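Side-chain contact in 39 kDa initiator binding protein (Trichomonas vaginalis, PDB 1PP7), which recognises the initiator element of core promoters through its DNA-binding domain, the part crystallised here on ferredoxin promoter DNA, and so probably takes part in starting transcription: residues C[43-48]-C[53-58]. Sequence-based numbering, arbitrary orientation.
Sequences TYLASN and EEIGLS
Leu45 meets the flat carbonyl group of Leu57 at its oxygen end, CD1 standing 3.5 Å from Leu57 O, while the same methyl touches Leu57 CB at 3.6 Å. Two further flat groups, the Tyr44 ring and the Asn48 amide, meet within 43-48: at the hydroxyl on the ring's rim, Asn48 ND2 reaches Tyr44 OH at 2.8 Å in a nearly straight bond (163°), with the oxygen in the amide plane. Asn48 OD1 caps Leu51 N at the start of helix 49-55. Across the contact, the other methyl of Leu45, CD2, meets CD1 at the end of Ile55 4.1 Å away, and the two side chains run roughly perpendicular. Helix 34-45 passes through a type I turn, Leu45 to Asn48, into helix 49-55, and Gly56, with positive phi, leads on to strand 57-59 at one edge of the four-stranded sheet, in an arrangement consistent with a winged-helix domain of the helix-turn-helix clan. With CG anti to the backbone N (chi1 -172°), the Leu57 side chain packs on Leu38, Leu41 and Leu42 of helix 34-45. Ile55 rests on Val75 of helix 69-76; Leu45, Ile55 and Leu57 are buried, and the nearest atom of the contact lies about 12 Å from the bound DNA.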
ATOM      1  N   THR C  43      -3.153  -6.944  -1.972  1.00 29.96           N
ATOM      2  CA  THR C  43      -3.509  -8.273  -2.394  1.00 28.43           C
ATOM      3  C   THR C  43      -2.834  -9.304  -1.499  1.00 32.49           C
ATOM      4  O   THR C  43      -3.480 -10.254  -0.991  1.00 33.60           O
ATOM      5  CB  THR C  43      -3.098  -8.518  -3.848  1.00 31.91           C
ATOM      6  OG1 THR C  43      -3.879  -7.677  -4.716  1.00 36.68           O
ATOM      7  CG2 THR C  43      -3.358  -9.987  -4.239  1.00 32.35           C
ATOM      8  N   TYR C  44      -1.548  -9.125  -1.252  1.00 29.32           N
ATOM      9  CA  TYR C  44      -0.898 -10.116  -0.435  1.00 33.90           C
ATOM     10  C   TYR C  44      -1.264 -10.058   1.051  1.00 35.90           C
ATOM     11  O   TYR C  44      -1.384 -11.084   1.708  1.00 35.55           O
ATOM     12  CB  TYR C  44       0.626 -10.059  -0.611  1.00 34.59           C
ATOM     13  CG  TYR C  44       1.354 -10.822   0.470  1.00 37.01           C
ATOM     14  CD1 TYR C  44       1.752 -10.172   1.643  1.00 32.52           C
ATOM     15  CD2 TYR C  44       1.621 -12.211   0.341  1.00 37.87           C
ATOM     16  CE1 TYR C  44       2.405 -10.866   2.666  1.00 37.05           C
ATOM     17  CE2 TYR C  44       2.279 -12.925   1.374  1.00 35.79           C
ATOM     18  CZ  TYR C  44       2.673 -12.244   2.537  1.00 37.87           C
ATOM     19  OH  TYR C  44       3.339 -12.883   3.570  1.00 38.18           O
ATOM     20  N   LEU C  45      -1.444  -8.879   1.604  1.00 35.65           N
ATOM     21  CA  LEU C  45      -1.744  -8.875   2.999  1.00 35.35           C
ATOM     22  C   LEU C  45      -3.072  -9.584   3.226  1.00 38.56           C
ATOM     23  O   LEU C  45      -3.292 -10.153   4.287  1.00 38.55           O
ATOM     24  CB  LEU C  45      -1.728  -7.447   3.528  1.00 33.50           C
ATOM     25  CG  LEU C  45      -0.328  -6.855   3.623  1.00 30.65           C
ATOM     26  CD1 LEU C  45      -0.468  -5.403   4.013  1.00 32.51           C
ATOM     27  CD2 LEU C  45       0.533  -7.610   4.669  1.00 32.82           C
ATOM     28  N   ALA C  46      -3.920  -9.615   2.201  1.00 42.77           N
ATOM     29  CA  ALA C  46      -5.241 -10.244   2.287  1.00 44.24           C
ATOM     30  C   ALA C  46      -5.163 -11.674   2.745  1.00 48.59           C
ATOM     31  O   ALA C  46      -6.122 -12.204   3.307  1.00 51.56           O
ATOM     32  CB  ALA C  46      -5.940 -10.187   0.935  1.00 47.83           C
ATOM     33  N   SER C  47      -4.020 -12.299   2.493  1.00 49.23           N
ATOM     34  CA  SER C  47      -3.785 -13.682   2.882  1.00 49.66           C
ATOM     35  C   SER C  47      -2.876 -13.830   4.125  1.00 49.79           C
ATOM     36  O   SER C  47      -2.663 -14.947   4.617  1.00 50.54           O
ATOM     37  CB  SER C  47      -3.135 -14.431   1.725  1.00 51.76           C
ATOM     38  OG  SER C  47      -1.769 -14.044   1.616  1.00 54.34           O
ATOM     39  N   ASN C  48      -2.299 -12.731   4.609  1.00 46.35           N
ATOM     40  CA  ASN C  48      -1.438 -12.802   5.794  1.00 42.90           C
ATOM     41  C   ASN C  48      -2.067 -11.844   6.800  1.00 42.73           C
ATOM     42  O   ASN C  48      -1.656 -10.686   6.858  1.00 45.53           O
ATOM     43  CB  ASN C  48      -0.026 -12.338   5.446  1.00 39.32           C
ATOM     44  CG  ASN C  48       1.011 -12.648   6.546  1.00 39.80           C
ATOM     45  OD1 ASN C  48       0.688 -12.694   7.744  1.00 40.01           O
ATOM     46  ND2 ASN C  48       2.284 -12.827   6.127  1.00 32.82           N
ATOM     47  N   GLU C  53      -2.296  -6.943  10.016  1.00 53.75           N
ATOM     48  CA  GLU C  53      -2.574  -6.270  11.324  1.00 58.97           C
ATOM     49  C   GLU C  53      -1.415  -5.296  11.624  1.00 58.11           C
ATOM     50  O   GLU C  53      -1.590  -4.077  11.705  1.00 57.80           O
ATOM     51  CB  GLU C  53      -2.566  -7.257  12.548  1.00 61.65           C
ATOM     52  CG  GLU C  53      -3.808  -8.145  12.947  1.00 67.22           C
ATOM     53  CD  GLU C  53      -3.486  -9.194  14.099  1.00 70.33           C
ATOM     54  OE1 GLU C  53      -4.396  -9.944  14.569  1.00 73.20           O
ATOM     55  OE2 GLU C  53      -2.309  -9.273  14.534  1.00 69.19           O
ATOM     56  N   GLU C  54      -0.239  -5.889  11.839  1.00 56.61           N
ATOM     57  CA  GLU C  54       0.969  -5.154  12.165  1.00 56.57           C
ATOM     58  C   GLU C  54       1.185  -3.964  11.198  1.00 52.44           C
ATOM     59  O   GLU C  54       1.427  -2.839  11.647  1.00 49.05           O
ATOM     60  CB  GLU C  54       2.183  -6.101  12.146  1.00 59.11           C
ATOM     61  CG  GLU C  54       1.954  -7.455  12.841  1.00 72.55           C
ATOM     62  CD  GLU C  54       2.381  -7.506  14.337  1.00 79.63           C
ATOM     63  OE1 GLU C  54       3.610  -7.616  14.624  1.00 82.76           O
ATOM     64  OE2 GLU C  54       1.489  -7.445  15.229  1.00 81.69           O
ATOM     65  N   ILE C  55       1.096  -4.197   9.887  1.00 46.51           N
ATOM     66  CA  ILE C  55       1.299  -3.098   8.959  1.00 44.45           C
ATOM     67  C   ILE C  55       0.073  -2.170   8.898  1.00 43.71           C
ATOM     68  O   ILE C  55       0.163  -0.949   9.125  1.00 44.42           O
ATOM     69  CB  ILE C  55       1.649  -3.591   7.561  1.00 42.37           C
ATOM     70  CG1 ILE C  55       2.892  -4.467   7.625  1.00 42.98           C
ATOM     71  CG2 ILE C  55       1.917  -2.396   6.657  1.00 39.57           C
ATOM     72  CD1 ILE C  55       3.309  -5.039   6.268  1.00 44.68           C
ATOM     73  N   GLY C  56      -1.084  -2.725   8.617  1.00 39.94           N
ATOM     74  CA  GLY C  56      -2.233  -1.852   8.589  1.00 40.32           C
ATOM     75  C   GLY C  56      -2.408  -1.382   7.158  1.00 38.13           C
ATOM     76  O   GLY C  56      -2.019  -0.268   6.799  1.00 37.67           O
ATOM     77  N   LEU C  57      -2.975  -2.281   6.356  1.00 34.72           N
ATOM     78  CA  LEU C  57      -3.267  -2.088   4.959  1.00 31.90           C
ATOM     79  C   LEU C  57      -4.201  -3.229   4.588  1.00 32.09           C
ATOM     80  O   LEU C  57      -3.742  -4.344   4.376  1.00 31.47           O
ATOM     81  CB  LEU C  57      -1.990  -2.158   4.126  1.00 30.58           C
ATOM     82  CG  LEU C  57      -2.173  -1.784   2.669  1.00 28.85           C
ATOM     83  CD1 LEU C  57      -2.995  -0.524   2.640  1.00 28.46           C
ATOM     84  CD2 LEU C  57      -0.810  -1.619   1.970  1.00 31.33           C
ATOM     85  N   SER C  58      -5.508  -2.940   4.538  1.00 32.55           N
ATOM     86  CA  SER C  58      -6.533  -3.934   4.189  1.00 34.98           C
ATOM     87  C   SER C  58      -7.836  -3.393   3.580  1.00 31.62           C
ATOM     88  O   SER C  58      -8.246  -2.263   3.823  1.00 29.27           O
ATOM     89  CB  SER C  58      -6.867  -4.837   5.412  1.00 35.61           C
ATOM     90  OG  SER C  58      -7.180  -4.099   6.563  1.00 37.57           O
TER